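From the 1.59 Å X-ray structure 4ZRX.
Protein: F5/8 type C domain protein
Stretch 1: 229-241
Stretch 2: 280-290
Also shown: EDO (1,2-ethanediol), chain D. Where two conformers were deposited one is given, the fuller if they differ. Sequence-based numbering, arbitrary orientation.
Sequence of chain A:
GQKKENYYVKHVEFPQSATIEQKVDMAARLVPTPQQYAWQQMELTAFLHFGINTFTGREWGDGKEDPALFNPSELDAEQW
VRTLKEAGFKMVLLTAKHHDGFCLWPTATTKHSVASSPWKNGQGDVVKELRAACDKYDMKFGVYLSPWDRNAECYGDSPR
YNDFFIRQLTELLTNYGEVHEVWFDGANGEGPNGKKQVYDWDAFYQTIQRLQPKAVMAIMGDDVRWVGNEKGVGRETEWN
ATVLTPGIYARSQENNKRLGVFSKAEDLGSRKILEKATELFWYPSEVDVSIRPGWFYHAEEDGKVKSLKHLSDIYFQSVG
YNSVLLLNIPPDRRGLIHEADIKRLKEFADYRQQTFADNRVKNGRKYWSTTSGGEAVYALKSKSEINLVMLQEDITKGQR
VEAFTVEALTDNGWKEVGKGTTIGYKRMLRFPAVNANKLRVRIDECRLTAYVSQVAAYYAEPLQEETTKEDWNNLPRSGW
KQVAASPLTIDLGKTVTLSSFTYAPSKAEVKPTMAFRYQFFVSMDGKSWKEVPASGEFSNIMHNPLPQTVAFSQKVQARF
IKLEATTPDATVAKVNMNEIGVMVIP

Stretch 1, residues 229-241: NEKGVGRETEWNA
Stretch 2 280-290: LFWYPSEVDVS

Residues 280-290 run as a strand (280-282), a short extended link through Tyr283 and Pro284 (phi/psi -152/85° and -90/150°), and a second strand (285-290). Residues 229-241 pass alongside in the opposite sense, almost wholly without regular structure, so that Gly232 lies by Val289 (CA-CA 5.0 Å), Asn240 by Pro284 (4.5 Å) and Ala241 by Trp282 (4.7 Å). Together the stretches bury 675 Å².

Asn240 is the anchor, with phi/psi of -88/-15°. Its O accepts from Tyr283 N at 2.9 Å, nearly straight at 168°. With chi1 m (-71°) and chi2 -26°, its side chain points toward the second stretch, and OD1 accepts from Ser285 N at 3.1 Å. An asparagine suits this place because its short amide reaches a second backbone NH just beyond the one its own carbonyl holds, while ND2 donates weakly to water 4 (3.1 Å to its O), which in turn donates to Ser285 O at 2.8 Å. Asn240 CB sits over the six-membered ring of Trp282, 4.2 Å from the centroid and 20° off the normal; Trp282 is t at chi1 (-171°) with chi2 -87°, which lays the ring along Asn240.

Ala241 and Trp282 form an antiparallel, non-hydrogen-bonded pair, their side chains on the same face. Ala241 CB is small enough to pack between Leu280 CD2 (3.9 Å; chi1 t, chi2 p) and Trp282 CE3 (4.3 Å).

At the other end no direct hydrogen bond crosses; glycine and valine pack closely and waters link the polar backbone atoms. Gly232, at phi/psi 89/25°, has a conformation that itself calls for glycine: a CB would jam against the preceding carbonyl and lie 3.2 Å from Val289 CG2. Its bare CA instead packs 3.5 Å from Val287 CG1 and 3.7 Å from Val289 CB, with Val287 t (167°) and Val289 p (61°), both pointing toward stretch 1. Water 1 accepts from Gly232 N (2.8 Å) and lies 2.7 Å from both Asn229 O and Asp288 O. Water 2 accepts from Ser290 N (2.9 Å) and donates to Glu230 O (2.7 Å).

Asn229, p at chi1 (73°) with chi2 88°, braces this loop: OD1 accepts from Lys231 N (2.9 Å), and ND2 donates to Val233 O (2.8 Å).

Glu230 (m, t, -23°) and Asp288 (p, chi2 -33°) bring like charges together, OE2 to OD2 4.4 Å; water 3 eases this by donating to Glu230 OE2 (2.7 Å) and Asp288 OD2 (2.5 Å). Ethanediol O2 also donates to Glu230 OE2 at 2.7 Å.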

ATOM      1  N   ASN A 229      -8.907  -0.732  -0.108  1.00 15.84           N
ATOM      2  CA  ASN A 229      -8.354   0.642  -0.269  1.00 16.06           C
ATOM      3  C   ASN A 229      -7.106   0.623  -1.143  1.00 16.92           C
ATOM      4  O   ASN A 229      -6.518  -0.463  -1.327  1.00 15.83           O
ATOM      5  CB  ASN A 229      -8.070   1.303   1.092  1.00 16.83           C
ATOM      6  CG  ASN A 229      -6.876   0.724   1.771  1.00 16.95           C
ATOM      7  OD1 ASN A 229      -5.771   1.177   1.553  1.00 16.49           O
ATOM      8  ND2 ASN A 229      -7.079  -0.236   2.611  1.00 15.66           N
ATOM      9  N   GLU A 230      -6.646   1.813  -1.581  1.00 18.18           N
ATOM     10  CA  GLU A 230      -5.451   1.940  -2.482  1.00 19.69           C
ATOM     11  C   GLU A 230      -4.335   2.684  -1.752  1.00 19.39           C
ATOM     12  O   GLU A 230      -3.435   3.255  -2.407  1.00 20.03           O
ATOM     13  CB  GLU A 230      -5.814   2.784  -3.751  1.00 22.51           C
ATOM     14  CG  GLU A 230      -6.719   2.081  -4.602  1.00 23.83           C
ATOM     15  CD  GLU A 230      -6.861   2.671  -6.009  1.00 23.22           C
ATOM     16  OE1 GLU A 230      -6.583   3.859  -6.232  1.00 26.81           O
ATOM     17  OE2 GLU A 230      -7.234   1.928  -6.886  1.00 25.23           O
ATOM     18  N   LYS A 231      -4.428   2.772  -0.416  1.00 17.63           N
ATOM     19  CA  LYS A 231      -3.476   3.553   0.336  1.00 19.20           C
ATOM     20  C   LYS A 231      -2.334   2.720   0.946  1.00 17.38           C
ATOM     21  O   LYS A 231      -1.408   3.296   1.516  1.00 17.47           O
ATOM     22  CB  LYS A 231      -4.219   4.259   1.465  1.00 24.24           C
ATOM     23  CG  LYS A 231      -5.258   5.235   0.948  1.00 29.32           C
ATOM     24  CD  LYS A 231      -4.646   6.563   0.668  1.00 36.10           C
ATOM     25  CE  LYS A 231      -5.685   7.676   0.630  1.00 40.52           C
ATOM     26  NZ  LYS A 231      -5.964   8.035  -0.765  1.00 42.89           N
ATOM     27  N   GLY A 232      -2.389   1.395   0.818  1.00 15.81           N
ATOM     28  CA  GLY A 232      -1.319   0.525   1.339  1.00 15.84           C
ATOM     29  C   GLY A 232      -1.506   0.079   2.768  1.00 17.07           C
ATOM     30  O   GLY A 232      -0.532  -0.317   3.433  1.00 17.81           O
ATOM     31  N   VAL A 233      -2.768   0.055   3.211  1.00 16.67           N
ATOM     32  CA  VAL A 233      -3.077  -0.239   4.635  1.00 18.03           C
ATOM     33  C   VAL A 233      -3.965  -1.464   4.740  1.00 16.45           C
ATOM     34  O   VAL A 233      -5.085  -1.459   4.237  1.00 16.21           O
ATOM     35  CB  VAL A 233      -3.775   0.939   5.333  1.00 21.31           C
ATOM     36  CG1 VAL A 233      -3.929   0.639   6.839  1.00 21.89           C
ATOM     37  CG2 VAL A 233      -2.913   2.208   5.188  1.00 23.25           C
ATOM     38  N   GLY A 234      -3.445  -2.545   5.305  1.00 14.15           N
ATOM     39  CA  GLY A 234      -4.276  -3.715   5.547  1.00 14.61           C
ATOM     40  C   GLY A 234      -4.997  -3.615   6.862  1.00 15.73           C
ATOM     41  O   GLY A 234      -5.164  -2.521   7.411  1.00 18.62           O
ATOM     42  N   ARG A 235      -5.433  -4.756   7.366  1.00 14.59           N
ATOM     43  CA  ARG A 235      -6.177  -4.822   8.609  1.00 14.54           C
ATOM     44  C   ARG A 235      -5.340  -5.548   9.649  1.00 15.12           C
ATOM     45  O   ARG A 235      -4.741  -6.625   9.380  1.00 14.50           O
ATOM     46  CB  ARG A 235      -7.404  -5.683   8.412  1.00 14.50           C
ATOM     47  CG  ARG A 235      -8.522  -5.107   7.508  1.00 15.29           C
ATOM     48  CD  ARG A 235      -9.645  -6.130   7.282  1.00 15.36           C
ATOM     49  NE  ARG A 235     -10.632  -5.511   6.385  1.00 16.59           N
ATOM     50  CZ  ARG A 235     -10.475  -5.359   5.072  1.00 16.31           C
ATOM     51  NH1 ARG A 235      -9.414  -5.852   4.436  1.00 15.57           N
ATOM     52  NH2 ARG A 235     -11.383  -4.728   4.393  1.00 16.94           N
ATOM     53  N   GLU A 236      -5.330  -4.995  10.861  1.00 16.09           N
ATOM     54  CA  GLU A 236      -4.783  -5.750  11.998  1.00 17.03           C
ATOM     55  C   GLU A 236      -5.479  -7.099  12.225  1.00 15.89           C
ATOM     56  O   GLU A 236      -4.797  -8.083  12.555  1.00 16.45           O
ATOM     57  CB  GLU A 236      -4.870  -4.944  13.267  1.00 19.20           C
ATOM     58  CG  GLU A 236      -3.930  -3.751  13.227  1.00 20.87           C
ATOM     59  CD  GLU A 236      -4.223  -2.769  14.374  1.00 27.36           C
ATOM     60  OE1 GLU A 236      -5.279  -2.179  14.341  1.00 32.72           O
ATOM     61  OE2 GLU A 236      -3.368  -2.525  15.226  1.00 29.04           O
ATOM     62  N   THR A 237      -6.784  -7.159  12.039  1.00 15.45           N
ATOM     63  CA  THR A 237      -7.517  -8.409  12.134  1.00 15.14           C
ATOM     64  C   THR A 237      -7.929  -8.754  10.709  1.00 15.75           C
ATOM     65  O   THR A 237      -8.862  -8.121  10.163  1.00 15.76           O
ATOM     66  CB  THR A 237      -8.747  -8.252  12.964  1.00 16.34           C
ATOM     67  OG1 THR A 237      -8.427  -7.819  14.273  1.00 16.54           O
ATOM     68  CG2 THR A 237      -9.593  -9.544  13.041  1.00 16.85           C
ATOM     69  N   GLU A 238      -7.177  -9.682  10.084  1.00 15.33           N
ATOM     70  CA  GLU A 238      -7.386 -10.020   8.681  1.00 15.22           C
ATOM     71  C   GLU A 238      -7.744 -11.496   8.544  1.00 15.77           C
ATOM     72  O   GLU A 238      -6.848 -12.381   8.668  1.00 15.32           O
ATOM     73  CB  GLU A 238      -6.171  -9.663   7.846  1.00 15.28           C
ATOM     74  CG  GLU A 238      -6.408  -9.797   6.318  1.00 15.53           C
ATOM     75  CD  GLU A 238      -7.334  -8.750   5.732  1.00 17.44           C
ATOM     76  OE1 GLU A 238      -6.968  -7.547   5.630  1.00 17.80           O
ATOM     77  OE2 GLU A 238      -8.504  -9.069   5.359  1.00 19.44           O
ATOM     78  N   TRP A 239      -9.037 -11.739   8.336  1.00 15.60           N
ATOM     79  CA  TRP A 239      -9.611 -13.081   8.095  1.00 16.02           C
ATOM     80  C   TRP A 239      -9.597 -13.367   6.596  1.00 16.13           C
ATOM     81  O   TRP A 239     -10.315 -12.734   5.827  1.00 16.52           O
ATOM     82  CB  TRP A 239     -11.042 -13.164   8.611  1.00 17.12           C
ATOM     83  CG  TRP A 239     -11.090 -13.304  10.076  1.00 17.30           C
ATOM     84  CD1 TRP A 239     -11.419 -12.352  10.970  1.00 17.38           C
ATOM     85  CD2 TRP A 239     -10.679 -14.446  10.842  1.00 17.09           C
ATOM     86  NE1 TRP A 239     -11.253 -12.811  12.228  1.00 17.62           N
ATOM     87  CE2 TRP A 239     -10.809 -14.096  12.189  1.00 17.34           C
ATOM     88  CE3 TRP A 239     -10.213 -15.714  10.515  1.00 17.60           C
ATOM     89  CZ2 TRP A 239     -10.482 -14.948  13.223  1.00 17.51           C
ATOM     90  CZ3 TRP A 239      -9.866 -16.573  11.549  1.00 17.54           C
ATOM     91  CH2 TRP A 239     -10.027 -16.172  12.906  1.00 17.85           C
ATOM     92  N   ASN A 240      -8.746 -14.296   6.182  1.00 16.40           N
ATOM     93  CA  ASN A 240      -8.763 -14.760   4.803  1.00 16.99           C
ATOM     94  C   ASN A 240      -9.711 -15.896   4.574  1.00 17.42           C
ATOM     95  O   ASN A 240     -10.025 -16.248   3.436  1.00 18.72           O
ATOM     96  CB  ASN A 240      -7.342 -15.020   4.358  1.00 16.62           C
ATOM     97  CG  ASN A 240      -6.555 -13.723   4.167  1.00 16.67           C
ATOM     98  OD1 ASN A 240      -7.154 -12.660   3.890  1.00 16.82           O
ATOM     99  ND2 ASN A 240      -5.297 -13.792   4.325  1.00 18.30           N
ATOM    100  N   ALA A 241     -10.159 -16.513   5.662  1.00 18.37           N
ATOM    101  CA  ALA A 241     -11.353 -17.331   5.663  1.00 18.60           C
ATOM    102  C   ALA A 241     -12.488 -16.319   5.953  1.00 19.40           C
ATOM    103  O   ALA A 241     -12.670 -15.888   7.088  1.00 19.43           O
ATOM    104  CB  ALA A 241     -11.288 -18.415   6.772  1.00 20.13           C
ATOM    105  N   LEU A 280     -18.477 -19.843   3.376  1.00 25.98           N
ATOM    106  CA  LEU A 280     -17.233 -19.202   3.696  1.00 24.17           C
ATOM    107  C   LEU A 280     -16.241 -19.484   2.598  1.00 23.47           C
ATOM    108  O   LEU A 280     -16.257 -20.548   1.969  1.00 24.35           O
ATOM    109  CB  LEU A 280     -16.722 -19.616   5.082  1.00 23.74           C
ATOM    110  CG  LEU A 280     -15.746 -18.664   5.808  1.00 23.06           C
ATOM    111  CD1 LEU A 280     -16.518 -17.473   6.360  1.00 23.00           C
ATOM    112  CD2 LEU A 280     -15.071 -19.410   6.996  1.00 22.88           C
ATOM    113  N   PHE A 281     -15.384 -18.489   2.361  1.00 21.98           N
ATOM    114  CA  PHE A 281     -14.490 -18.511   1.226  1.00 21.43           C
ATOM    115  C   PHE A 281     -13.054 -18.330   1.669  1.00 20.53           C
ATOM    116  O   PHE A 281     -12.801 -17.452   2.485  1.00 19.89           O
ATOM    117  CB  PHE A 281     -14.846 -17.402   0.209  1.00 21.73           C
ATOM    118  CG  PHE A 281     -16.273 -17.382  -0.202  1.00 22.64           C
ATOM    119  CD1 PHE A 281     -16.728 -18.160  -1.240  1.00 24.42           C
ATOM    120  CD2 PHE A 281     -17.178 -16.585   0.464  1.00 23.87           C
ATOM    121  CE1 PHE A 281     -18.082 -18.150  -1.582  1.00 25.49           C
ATOM    122  CE2 PHE A 281     -18.505 -16.575   0.137  1.00 24.71           C
ATOM    123  CZ  PHE A 281     -18.951 -17.361  -0.885  1.00 25.58           C
ATOM    124  N   TRP A 282     -12.102 -19.091   1.083  1.00 19.94           N
ATOM    125  CA  TRP A 282     -10.682 -18.731   1.239  1.00 18.94           C
ATOM    126  C   TRP A 282     -10.427 -17.694   0.144  1.00 18.13           C
ATOM    127  O   TRP A 282     -10.425 -17.977  -1.089  1.00 18.45           O
ATOM    128  CB  TRP A 282      -9.709 -19.919   1.125  1.00 18.81           C
ATOM    129  CG  TRP A 282      -8.330 -19.446   1.522  1.00 18.05           C
ATOM    130  CD1 TRP A 282      -7.413 -18.880   0.732  1.00 18.03           C
ATOM    131  CD2 TRP A 282      -7.786 -19.406   2.851  1.00 17.85           C
ATOM    132  NE1 TRP A 282      -6.352 -18.437   1.453  1.00 16.77           N
ATOM    133  CE2 TRP A 282      -6.526 -18.790   2.759  1.00 17.25           C
ATOM    134  CE3 TRP A 282      -8.232 -19.838   4.096  1.00 18.60           C
ATOM    135  CZ2 TRP A 282      -5.687 -18.626   3.865  1.00 17.24           C
ATOM    136  CZ3 TRP A 282      -7.394 -19.658   5.213  1.00 18.09           C
ATOM    137  CH2 TRP A 282      -6.125 -19.063   5.066  1.00 17.63           C
ATOM    138  N   TYR A 283     -10.241 -16.448   0.567  1.00 17.89           N
ATOM    139  CA  TYR A 283     -10.265 -15.305  -0.383  1.00 17.20           C
ATOM    140  C   TYR A 283      -9.372 -14.277   0.245  1.00 16.83           C
ATOM    141  O   TYR A 283      -9.827 -13.400   0.948  1.00 16.08           O
ATOM    142  CB  TYR A 283     -11.702 -14.868  -0.545  1.00 17.79           C
ATOM    143  CG  TYR A 283     -12.034 -13.864  -1.633  1.00 17.70           C
ATOM    144  CD1 TYR A 283     -11.396 -13.898  -2.890  1.00 17.92           C
ATOM    145  CD2 TYR A 283     -13.073 -12.954  -1.452  1.00 18.05           C
ATOM    146  CE1 TYR A 283     -11.697 -12.988  -3.881  1.00 17.51           C
ATOM    147  CE2 TYR A 283     -13.386 -12.018  -2.476  1.00 18.05           C
ATOM    148  CZ  TYR A 283     -12.721 -12.077  -3.691  1.00 18.68           C
ATOM    149  OH  TYR A 283     -13.084 -11.211  -4.725  1.00 19.49           O
ATOM    150  N   PRO A 284      -8.072 -14.395   0.000  1.00 15.46           N
ATOM    151  CA  PRO A 284      -7.106 -13.650   0.766  1.00 15.32           C
ATOM    152  C   PRO A 284      -6.779 -12.296   0.196  1.00 14.90           C
ATOM    153  O   PRO A 284      -6.821 -12.102  -0.987  1.00 15.23           O
ATOM    154  CB  PRO A 284      -5.866 -14.545   0.715  1.00 15.16           C
ATOM    155  CG  PRO A 284      -5.941 -15.178  -0.637  1.00 15.40           C
ATOM    156  CD  PRO A 284      -7.410 -15.486  -0.767  1.00 16.72           C
ATOM    157  N   SER A 285      -6.452 -11.399   1.105  1.00 14.64           N
ATOM    158  CA  SER A 285      -6.261  -9.975   0.842  0.50 14.48           C
ATOM    159  C   SER A 285      -4.977  -9.623   0.116  1.00 14.16           C
ATOM    160  O   SER A 285      -3.920 -10.114   0.508  1.00 14.28           O
ATOM    161  CB  SER A 285      -6.235  -9.267   2.204  0.50 14.31           C
ATOM    162  OG  SER A 285      -5.959  -7.897   2.063  0.50 14.31           O
ATOM    163  N   GLU A 286      -5.083  -8.743  -0.890  1.00 14.03           N
ATOM    164  CA  GLU A 286      -3.967  -8.169  -1.559  1.00 13.95           C
ATOM    165  C   GLU A 286      -4.046  -6.661  -1.401  1.00 13.58           C
ATOM    166  O   GLU A 286      -5.061  -6.025  -1.746  1.00 13.74           O
ATOM    167  CB  GLU A 286      -4.020  -8.560  -3.035  1.00 14.64           C
ATOM    168  CG  GLU A 286      -2.784  -8.211  -3.854  1.00 15.23           C
ATOM    169  CD  GLU A 286      -3.036  -8.514  -5.339  1.00 15.88           C
ATOM    170  OE1 GLU A 286      -3.900  -7.846  -5.955  1.00 16.62           O
ATOM    171  OE2 GLU A 286      -2.413  -9.452  -5.874  1.00 16.92           O
ATOM    172  N   VAL A 287      -2.959  -6.087  -0.884  1.00 13.44           N
ATOM    173  CA  VAL A 287      -2.820  -4.650  -0.680  1.00 13.53           C
ATOM    174  C   VAL A 287      -2.113  -4.056  -1.894  1.00 13.46           C
ATOM    175  O   VAL A 287      -0.983  -4.416  -2.161  1.00 13.97           O
ATOM    176  CB  VAL A 287      -2.028  -4.367   0.593  1.00 12.96           C
ATOM    177  CG1 VAL A 287      -1.572  -2.860   0.686  1.00 13.46           C
ATOM    178  CG2 VAL A 287      -2.804  -4.774   1.793  1.00 13.21           C
ATOM    179  N   ASP A 288      -2.803  -3.198  -2.654  1.00 12.89           N
ATOM    180  CA  ASP A 288      -2.236  -2.565  -3.817  1.00 13.53           C
ATOM    181  C   ASP A 288      -1.996  -1.086  -3.525  1.00 13.47           C
ATOM    182  O   ASP A 288      -2.872  -0.404  -2.983  1.00 15.53           O
ATOM    183  CB  ASP A 288      -3.051  -2.771  -5.106  1.00 13.43           C
ATOM    184  CG  ASP A 288      -4.448  -2.196  -5.077  1.00 14.87           C
ATOM    185  OD1 ASP A 288      -5.107  -2.159  -4.021  1.00 15.89           O
ATOM    186  OD2 ASP A 288      -4.927  -1.793  -6.185  1.00 16.29           O
ATOM    187  N   VAL A 289      -0.823  -0.578  -3.868  1.00 13.48           N
ATOM    188  CA  VAL A 289      -0.527   0.815  -3.608  1.00 12.86           C
ATOM    189  C   VAL A 289       0.524   1.264  -4.545  1.00 13.55           C
ATOM    190  O   VAL A 289       1.365   0.453  -4.964  1.00 13.71           O
ATOM    191  CB  VAL A 289      -0.141   1.016  -2.104  1.00 13.68           C
ATOM    192  CG1 VAL A 289       1.098   0.225  -1.749  1.00 13.52           C
ATOM    193  CG2 VAL A 289       0.024   2.462  -1.742  1.00 14.19           C
ATOM    194  N   SER A 290       0.537   2.547  -4.859  1.00 13.40           N
ATOM    195  CA  SER A 290       1.598   3.060  -5.710  1.00 13.46           C
ATOM    196  C   SER A 290       2.751   3.696  -4.942  1.00 14.21           C
ATOM    197  O   SER A 290       2.583   4.209  -3.856  1.00 14.71           O
ATOM    198  CB  SER A 290       0.993   4.069  -6.708  1.00 13.59           C
ATOM    199  OG  SER A 290       1.954   4.559  -7.629  1.00 14.18           O
TER
HETATM  200  C1  EDO D 703      -5.581  -0.321 -10.910  1.00 26.04           C
HETATM  201  O1  EDO D 703      -5.414   0.724 -11.868  1.00 23.30           O
HETATM  202  C2  EDO D 703      -5.574   0.308  -9.530  1.00 27.91           C
HETATM  203  O2  EDO D 703      -6.566   1.346  -9.483  1.00 30.19           O
HETATM  204  O   HOH W   1      -3.923  -0.627  -0.477  1.00 16.21           O
HETATM  205  O   HOH W   2      -1.688   4.252  -4.231  1.00 17.74           O
HETATM  206  O   HOH W   3      -7.142  -0.697  -6.510  1.00 19.85           O
HETATM  207  O   HOH W   4      -3.544 -12.323   2.190  1.00 15.99           O